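Plu4264 (Photorhabdus luminescens subsp. laumondii, PDB 4MV2) is of unknown function but belongs to the cupin family and binds a nickel ion in its beta-barrel. Local coordinates at residues M2-W10 with S22-L30; N53-N64 with V76-D87. All coordinates share one frame; numbering follows the deposited sequence. Where two conformers were deposited one is given.

In the fold
Contact 1 lies near the surface, where the N-terminal residues 2-10 run beside the loop that follows strand 19-23. Contact 2 is more deeply buried and joins strand 55-62 to residues 76-87, with strand 81-84 the outermost strand of the six-stranded sheet within this chain. The centres are about 21 Å apart, on opposite sides of the chain's centre. Contact 1 relies on side chains that bond to backbone carbonyls. Contact 2 rests on regular strand pairing and apolar packing, and it carries one nickel ligand. Both reach the second subunit: I5 and R6 pair with a strand of it, as do L81 and I82, so the sheet runs on across the interface.

Contact 1 of 2, residues M2-W10 with S22-L30; sequences MNIIRKMDW and SRLLPWEGL
NH2 of R6 is gripped by three partners. It gives a hydrogen bond to O of R23, at the end of strand 19-23, at 2.9 Å, and a weak bond to O of L24, in the loop that follows. The third partner is a water that accepts from NH2 of R6 and also bonds to OG of S22. NH1 of R6 gives a hydrogen bond to O of L24 at 2.8 Å, and the donor sits above the carbonyl plane. The R6 side chain leaves with CG anti to the backbone N (chi1 -176°) and bends at chi3, which swings the guanidinium over this loop. CE3 of W27 lies over one face of the R6 guanidinium, toward its rim, 3.5 Å from NH1 of R6. The two planes are 30° apart. CB of R6 meets CH2 of W27 at the same distance, 3.5 Å.

This loop leads out of the cupin sheet, and residues 2-10 lie along it. I5 and R6 pair with a strand of the second subunit, so the sheet continues across the dimer interface. I83 of that subunit packs on W27.

At the indole edge, NE1 of W27 donates to O of N3 at 2.9 Å, almost in the ring plane. A type II turn from W27 to L30 follows, closed by L30 N bonding to W27 O. A water accepts from N of N3 and donates to O of E28. The selenium of M2 comes to 3.3 Å from O of G29. At the other end, SE and CE of M8 lie against the side chain of S22.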
# COMPACT_ATOMS: atom_id res chain seq x y z
N MSE A 2 -0.23 20.14 5.83
CA MSE A 2 0.52 18.90 5.62
C MSE A 2 1.13 18.80 4.22
O MSE A 2 0.55 19.28 3.23
CB MSE A 2 -0.31 17.63 5.98
CG MSE A 2 -1.68 17.37 5.33
SE MSE A 2 -2.21 15.45 5.16
CE MSE A 2 -2.76 15.74 3.32
N ASN A 3 2.34 18.22 4.16
CA ASN A 3 2.96 17.87 2.89
C ASN A 3 2.10 16.89 2.15
O ASN A 3 1.64 15.89 2.72
CB ASN A 3 4.31 17.23 3.13
CG ASN A 3 5.33 18.21 3.63
OD1 ASN A 3 5.14 19.42 3.51
ND2 ASN A 3 6.39 17.70 4.23
N ILE A 4 1.90 17.16 0.87
CA ILE A 4 1.11 16.30 0.01
C ILE A 4 1.94 15.15 -0.54
O ILE A 4 1.46 14.04 -0.66
CB ILE A 4 0.49 17.14 -1.16
CG1 ILE A 4 -0.56 18.11 -0.62
CG2 ILE A 4 -0.06 16.24 -2.25
CD1 ILE A 4 -1.31 17.62 0.62
N ILE A 5 3.19 15.44 -0.89
CA ILE A 5 4.04 14.45 -1.51
C ILE A 5 5.25 14.22 -0.65
O ILE A 5 5.79 15.13 -0.05
CB ILE A 5 4.51 14.90 -2.92
CG1 ILE A 5 5.30 13.78 -3.61
CG2 ILE A 5 5.35 16.14 -2.88
CD1 ILE A 5 5.57 14.00 -5.11
N ARG A 6 5.64 12.96 -0.58
CA ARG A 6 6.95 12.57 -0.10
C ARG A 6 7.66 11.88 -1.25
O ARG A 6 7.27 10.80 -1.70
CB ARG A 6 6.89 11.65 1.11
CG ARG A 6 8.27 11.32 1.65
CD ARG A 6 8.25 10.17 2.60
NE ARG A 6 7.70 10.56 3.87
CZ ARG A 6 7.26 9.72 4.79
NH1 ARG A 6 6.81 10.21 5.92
NH2 ARG A 6 7.27 8.40 4.57
N LYS A 7 8.70 12.52 -1.76
CA LYS A 7 9.55 11.93 -2.78
C LYS A 7 10.45 10.90 -2.13
O LYS A 7 11.01 11.12 -1.06
CB LYS A 7 10.41 13.03 -3.41
CG LYS A 7 9.63 14.11 -4.11
CD LYS A 7 8.92 13.60 -5.33
CE LYS A 7 9.87 13.17 -6.44
NZ LYS A 7 9.10 12.76 -7.68
N MSE A 8 10.55 9.74 -2.75
CA MSE A 8 11.40 8.72 -2.17
C MSE A 8 12.86 9.09 -2.24
O MSE A 8 13.36 9.45 -3.30
CB MSE A 8 11.19 7.40 -2.87
CG MSE A 8 12.10 6.27 -2.41
SE MSE A 8 11.93 5.79 -0.51
CE MSE A 8 10.27 4.78 -0.73
N ASP A 9 13.54 9.01 -1.11
CA ASP A 9 15.00 9.12 -1.08
C ASP A 9 15.50 7.74 -0.68
O ASP A 9 15.42 7.37 0.49
CB ASP A 9 15.38 10.19 -0.06
CG ASP A 9 16.86 10.30 0.15
OD1 ASP A 9 17.61 9.53 -0.50
OD2 ASP A 9 17.28 11.17 0.94
N TRP A 10 15.97 6.95 -1.63
CA TRP A 10 16.36 5.57 -1.29
C TRP A 10 17.50 5.48 -0.28
O TRP A 10 17.54 4.55 0.59
CB TRP A 10 16.74 4.77 -2.54
CG TRP A 10 15.69 4.77 -3.61
CD1 TRP A 10 15.75 5.44 -4.78
CD2 TRP A 10 14.45 4.04 -3.62
NE1 TRP A 10 14.64 5.16 -5.55
CE2 TRP A 10 13.82 4.31 -4.85
CE3 TRP A 10 13.80 3.20 -2.71
CZ2 TRP A 10 12.61 3.78 -5.18
CZ3 TRP A 10 12.61 2.66 -3.07
CH2 TRP A 10 12.02 2.96 -4.28
N SER A 22 11.39 2.36 4.46
CA SER A 22 10.96 3.76 4.52
C SER A 22 9.57 3.76 5.12
O SER A 22 8.59 3.46 4.45
CB SER A 22 10.96 4.39 3.13
OG SER A 22 10.54 5.75 3.17
N ARG A 23 9.51 4.11 6.40
CA ARG A 23 8.23 4.11 7.13
C ARG A 23 7.35 5.25 6.68
O ARG A 23 7.83 6.37 6.51
CB ARG A 23 8.44 4.17 8.63
CG ARG A 23 8.89 2.82 9.20
CD ARG A 23 9.09 2.87 10.68
NE ARG A 23 9.52 1.58 11.22
CZ ARG A 23 8.81 0.84 12.06
NH1 ARG A 23 7.61 1.23 12.46
NH2 ARG A 23 9.33 -0.30 12.49
N LEU A 24 6.06 4.98 6.58
CA LEU A 24 5.06 6.01 6.30
C LEU A 24 5.04 7.11 7.36
O LEU A 24 5.02 8.31 7.05
CB LEU A 24 3.69 5.35 6.23
CG LEU A 24 2.51 6.27 5.94
CD1 LEU A 24 2.64 6.87 4.53
CD2 LEU A 24 1.24 5.49 6.10
N LEU A 25 5.05 6.67 8.61
CA LEU A 25 4.88 7.56 9.76
C LEU A 25 6.21 7.77 10.45
O LEU A 25 7.04 6.87 10.45
CB LEU A 25 3.90 6.96 10.77
CG LEU A 25 2.53 6.60 10.19
CD1 LEU A 25 1.69 5.86 11.22
CD2 LEU A 25 1.82 7.84 9.67
N PRO A 26 6.43 8.94 11.04
CA PRO A 26 5.47 10.06 11.11
C PRO A 26 5.36 10.83 9.80
O PRO A 26 6.28 10.87 9.00
CB PRO A 26 6.06 10.95 12.22
CG PRO A 26 7.50 10.68 12.18
CD PRO A 26 7.64 9.21 11.84
N TRP A 27 4.22 11.49 9.63
CA TRP A 27 3.96 12.34 8.49
C TRP A 27 3.05 13.42 9.05
O TRP A 27 1.89 13.15 9.35
CB TRP A 27 3.29 11.55 7.37
CG TRP A 27 3.09 12.29 6.10
CD1 TRP A 27 2.69 13.58 5.94
CD2 TRP A 27 3.30 11.78 4.79
NE1 TRP A 27 2.62 13.91 4.61
CE2 TRP A 27 2.99 12.81 3.88
CE3 TRP A 27 3.70 10.53 4.30
CZ2 TRP A 27 3.09 12.62 2.50
CZ3 TRP A 27 3.77 10.35 2.95
CH2 TRP A 27 3.48 11.40 2.06
N GLU A 28 3.57 14.61 9.24
CA GLU A 28 2.82 15.62 9.95
C GLU A 28 1.53 15.93 9.20
O GLU A 28 1.55 16.17 7.99
CB GLU A 28 3.64 16.89 10.13
CG GLU A 28 2.93 17.94 10.97
CD GLU A 28 3.79 19.12 11.29
OE1 GLU A 28 4.91 19.22 10.73
OE2 GLU A 28 3.34 19.96 12.09
N GLY A 29 0.42 15.91 9.93
CA GLY A 29 -0.88 16.19 9.36
C GLY A 29 -1.57 14.97 8.78
O GLY A 29 -2.74 15.05 8.37
N LEU A 30 -0.89 13.83 8.73
CA LEU A 30 -1.52 12.63 8.20
C LEU A 30 -2.09 11.79 9.33
O LEU A 30 -1.37 11.43 10.24
CB LEU A 30 -0.46 11.80 7.45
CG LEU A 30 -0.97 10.46 6.90
CD1 LEU A 30 -2.11 10.64 5.92
CD2 LEU A 30 0.16 9.68 6.25
O HOH W 1 3.58 17.04 6.47
O HOH W 2 8.00 6.77 2.11

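Contact 2 of 2, residues N53-N64 with V76-D87; sequences NEYELFIVIQGN and VTKGDLIIIPLD. With NI (nickel (II) ion), chain C.
Backbone hydrogen bonds join strand 55-62 to strand 81-84 in antiparallel fashion. N of F58 donates to O of I82 at 2.8 Å, and N of I82 returns a bond to O of F58. N of I84 bonds to O of E56. Two more bonds reach the type II turn T77-D80, from N of V60 to O of D80 and from N of G79 to O of V60.

Polar side chains close the two ends. OG1 of T77 donates to O of G63 at 2.7 Å. ND2 of N53 meets the syn lone pair of OD1 of D87 at 2.8 Å, with amide and carboxylate planes 76° apart.

This is part of the cupin barrel, and E56 belongs to its nickel site. The E56 side chain is extended, with CG anti to the backbone N (chi1 -171°), and OE1 of E56 binds nickel at 2.1 Å. H50, H52, H90 and two waters complete the coordination. OE2 of E56 accepts from one of these waters and is also hydrogen-bonded to T104.

The apolar contacts include two CH-pi pairs. CD1 of I84 lies over the F58 ring face, 4.0 Å from its centroid, and CD2 of L86 over that of Y55 at 3.7 Å. CG1 of I59 touches CD2 of L81 at 3.7 Å, the two side chains running alongside each other.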
# COMPACT_ATOMS: atom_id res chain seq x y z
N ASN A 53 0.65 -9.64 17.29
CA ASN A 53 -0.81 -9.49 17.37
C ASN A 53 -1.38 -8.63 16.24
O ASN A 53 -2.53 -8.81 15.86
CB ASN A 53 -1.24 -8.84 18.70
CG ASN A 53 -0.92 -9.66 19.94
OD1 ASN A 53 -0.89 -9.11 21.05
ND2 ASN A 53 -0.71 -10.97 19.78
N GLU A 54 -0.60 -7.68 15.73
CA GLU A 54 -1.13 -6.73 14.77
C GLU A 54 -1.42 -7.44 13.44
O GLU A 54 -0.69 -8.39 13.06
CB GLU A 54 -0.09 -5.62 14.47
CG GLU A 54 0.08 -4.54 15.52
CD GLU A 54 1.08 -4.89 16.59
OE1 GLU A 54 1.64 -6.00 16.55
OE2 GLU A 54 1.30 -4.03 17.48
N TYR A 55 -2.49 -7.01 12.76
CA TYR A 55 -2.80 -7.40 11.38
C TYR A 55 -1.77 -6.79 10.45
O TYR A 55 -1.26 -5.72 10.72
CB TYR A 55 -4.17 -6.86 10.96
CG TYR A 55 -5.32 -7.47 11.76
CD1 TYR A 55 -5.74 -6.92 12.96
CD2 TYR A 55 -5.95 -8.60 11.30
CE1 TYR A 55 -6.77 -7.53 13.69
CE2 TYR A 55 -6.97 -9.20 11.98
CZ TYR A 55 -7.39 -8.65 13.18
OH TYR A 55 -8.42 -9.26 13.89
N GLU A 56 -1.49 -7.49 9.36
CA GLU A 56 -0.50 -7.02 8.40
C GLU A 56 -0.80 -7.59 7.02
O GLU A 56 -1.26 -8.72 6.90
CB GLU A 56 0.91 -7.41 8.87
CG GLU A 56 2.05 -6.78 8.04
CD GLU A 56 3.41 -6.98 8.64
OE1 GLU A 56 3.55 -7.81 9.56
OE2 GLU A 56 4.35 -6.33 8.16
N LEU A 57 -0.60 -6.73 6.01
CA LEU A 57 -0.77 -6.96 4.54
C LEU A 57 0.55 -6.63 3.83
O LEU A 57 1.12 -5.59 4.12
CB LEU A 57 -1.86 -6.00 3.95
CG LEU A 57 -2.12 -6.09 2.44
CD1 LEU A 57 -2.79 -7.47 2.20
CD2 LEU A 57 -2.99 -4.94 2.04
N PHE A 58 1.04 -7.49 2.94
CA PHE A 58 2.13 -7.10 2.04
C PHE A 58 1.54 -6.93 0.64
O PHE A 58 0.79 -7.79 0.14
CB PHE A 58 3.19 -8.21 1.90
CG PHE A 58 4.02 -8.51 3.12
CD1 PHE A 58 3.96 -7.77 4.29
CD2 PHE A 58 4.90 -9.57 3.06
CE1 PHE A 58 4.75 -8.10 5.37
CE2 PHE A 58 5.70 -9.88 4.13
CZ PHE A 58 5.62 -9.15 5.26
N ILE A 59 1.96 -5.87 -0.02
CA ILE A 59 1.67 -5.58 -1.42
C ILE A 59 3.03 -5.72 -2.12
O ILE A 59 3.95 -4.94 -1.88
CB ILE A 59 1.13 -4.13 -1.59
CG1 ILE A 59 -0.16 -3.93 -0.79
CG2 ILE A 59 0.95 -3.78 -3.05
CD1 ILE A 59 -0.45 -2.47 -0.53
N VAL A 60 3.14 -6.72 -2.98
CA VAL A 60 4.43 -7.01 -3.60
C VAL A 60 4.62 -6.09 -4.80
O VAL A 60 3.76 -6.05 -5.70
CB VAL A 60 4.57 -8.48 -3.96
CG1 VAL A 60 5.92 -8.73 -4.60
CG2 VAL A 60 4.39 -9.35 -2.72
N ILE A 61 5.73 -5.37 -4.82
CA ILE A 61 5.95 -4.30 -5.78
C ILE A 61 6.86 -4.70 -6.93
O ILE A 61 6.56 -4.37 -8.07
CB ILE A 61 6.46 -3.04 -5.02
CG1 ILE A 61 5.30 -2.45 -4.21
CG2 ILE A 61 7.14 -2.04 -5.94
CD1 ILE A 61 5.68 -1.33 -3.34
N GLN A 62 7.98 -5.37 -6.68
CA GLN A 62 8.96 -5.63 -7.73
C GLN A 62 9.85 -6.77 -7.27
O GLN A 62 10.21 -6.87 -6.09
CB GLN A 62 9.80 -4.38 -7.95
CG GLN A 62 10.82 -4.44 -9.08
CD GLN A 62 11.59 -3.10 -9.12
OE1 GLN A 62 10.98 -2.01 -9.14
NE2 GLN A 62 12.85 -3.16 -9.03
N GLY A 63 10.26 -7.60 -8.21
CA GLY A 63 11.19 -8.69 -7.93
C GLY A 63 10.49 -9.97 -7.56
O GLY A 63 9.28 -10.12 -7.81
N ASN A 64 11.28 -10.88 -6.99
CA ASN A 64 10.81 -12.21 -6.63
C ASN A 64 11.33 -12.57 -5.28
O ASN A 64 12.48 -12.31 -4.97
CB ASN A 64 11.32 -13.24 -7.65
CG ASN A 64 10.76 -12.98 -9.02
OD1 ASN A 64 11.34 -12.26 -9.84
ND2 ASN A 64 9.58 -13.50 -9.25
N VAL A 76 6.35 -15.26 -4.43
CA VAL A 76 5.62 -14.04 -4.77
C VAL A 76 6.38 -13.17 -5.75
O VAL A 76 7.62 -13.21 -5.82
CB VAL A 76 5.26 -13.19 -3.55
CG1 VAL A 76 4.28 -13.94 -2.61
CG2 VAL A 76 6.51 -12.70 -2.80
N THR A 77 5.61 -12.38 -6.48
CA THR A 77 6.18 -11.41 -7.39
C THR A 77 5.20 -10.24 -7.55
O THR A 77 4.16 -10.17 -6.89
CB THR A 77 6.54 -12.02 -8.71
OG1 THR A 77 7.38 -11.09 -9.46
CG2 THR A 77 5.29 -12.40 -9.46
N LYS A 78 5.57 -9.26 -8.36
CA LYS A 78 4.81 -8.03 -8.59
C LYS A 78 3.33 -8.26 -8.68
O LYS A 78 2.86 -9.04 -9.48
CB LYS A 78 5.29 -7.38 -9.90
CG LYS A 78 4.61 -6.10 -10.27
CD LYS A 78 4.93 -5.82 -11.78
CE LYS A 78 4.40 -4.52 -12.30
NZ LYS A 78 4.82 -4.34 -13.70
N GLY A 79 2.59 -7.53 -7.85
CA GLY A 79 1.14 -7.58 -7.86
C GLY A 79 0.54 -8.48 -6.82
O GLY A 79 -0.63 -8.32 -6.49
N ASP A 80 1.30 -9.44 -6.31
CA ASP A 80 0.73 -10.36 -5.35
C ASP A 80 0.49 -9.67 -4.02
O ASP A 80 1.19 -8.75 -3.63
CB ASP A 80 1.69 -11.54 -5.12
CG ASP A 80 1.88 -12.42 -6.34
OD1 ASP A 80 1.09 -12.34 -7.30
OD2 ASP A 80 2.88 -13.18 -6.35
N LEU A 81 -0.55 -10.13 -3.35
CA LEU A 81 -0.93 -9.71 -2.01
C LEU A 81 -0.88 -10.89 -1.09
O LEU A 81 -1.21 -12.01 -1.48
CB LEU A 81 -2.35 -9.18 -2.03
CG LEU A 81 -2.56 -8.04 -3.00
CD1 LEU A 81 -4.02 -7.86 -3.25
CD2 LEU A 81 -1.94 -6.75 -2.50
N ILE A 82 -0.28 -10.55 0.11
CA ILE A 82 -0.14 -11.53 1.18
C ILE A 82 -0.74 -10.98 2.45
O ILE A 82 -0.43 -9.86 2.84
CB ILE A 82 1.35 -11.80 1.49
CG1 ILE A 82 2.05 -12.49 0.33
CG2 ILE A 82 1.49 -12.59 2.77
CD1 ILE A 82 1.83 -13.99 0.25
N ILE A 83 -1.60 -11.77 3.09
CA ILE A 83 -2.04 -11.49 4.45
C ILE A 83 -1.11 -12.23 5.39
O ILE A 83 -0.77 -13.39 5.15
CB ILE A 83 -3.48 -11.97 4.69
CG1 ILE A 83 -4.46 -11.17 3.83
CG2 ILE A 83 -3.88 -11.85 6.18
CD1 ILE A 83 -5.86 -11.76 3.78
N ILE A 84 -0.69 -11.57 6.45
CA ILE A 84 0.13 -12.21 7.46
C ILE A 84 -0.80 -12.60 8.61
O ILE A 84 -1.28 -11.74 9.34
CB ILE A 84 1.22 -11.27 7.97
CG1 ILE A 84 2.08 -10.71 6.82
CG2 ILE A 84 2.07 -11.94 9.00
CD1 ILE A 84 2.78 -11.78 6.01
N PRO A 85 -1.05 -13.90 8.78
CA PRO A 85 -1.96 -14.29 9.86
C PRO A 85 -1.49 -13.80 11.21
O PRO A 85 -0.30 -13.76 11.51
CB PRO A 85 -1.93 -15.81 9.82
CG PRO A 85 -1.53 -16.12 8.41
CD PRO A 85 -0.56 -15.09 8.04
N LEU A 86 -2.46 -13.45 12.06
CA LEU A 86 -2.14 -12.99 13.40
C LEU A 86 -1.24 -13.98 14.10
O LEU A 86 -1.50 -15.19 14.11
CB LEU A 86 -3.41 -12.79 14.25
CG LEU A 86 -4.39 -11.72 13.72
CD1 LEU A 86 -5.52 -11.51 14.73
CD2 LEU A 86 -3.70 -10.42 13.40
N ASP A 87 -0.17 -13.45 14.69
CA ASP A 87 0.77 -14.23 15.48
C ASP A 87 1.54 -15.27 14.71
O ASP A 87 2.21 -16.09 15.30
CB ASP A 87 0.05 -14.93 16.64
CG ASP A 87 -0.59 -13.96 17.60
OD1 ASP A 87 0.01 -12.90 17.90
OD2 ASP A 87 -1.71 -14.26 18.06
NI NI C . 5.34 -8.33 10.57
O HOH W 3 0.16 -10.70 11.79
O HOH W 4 -3.22 -9.92 8.93
O HOH W 5 6.47 -7.85 8.89
O HOH W 6 8.58 -15.59 -7.38
O HOH W 7 5.56 -6.19 10.92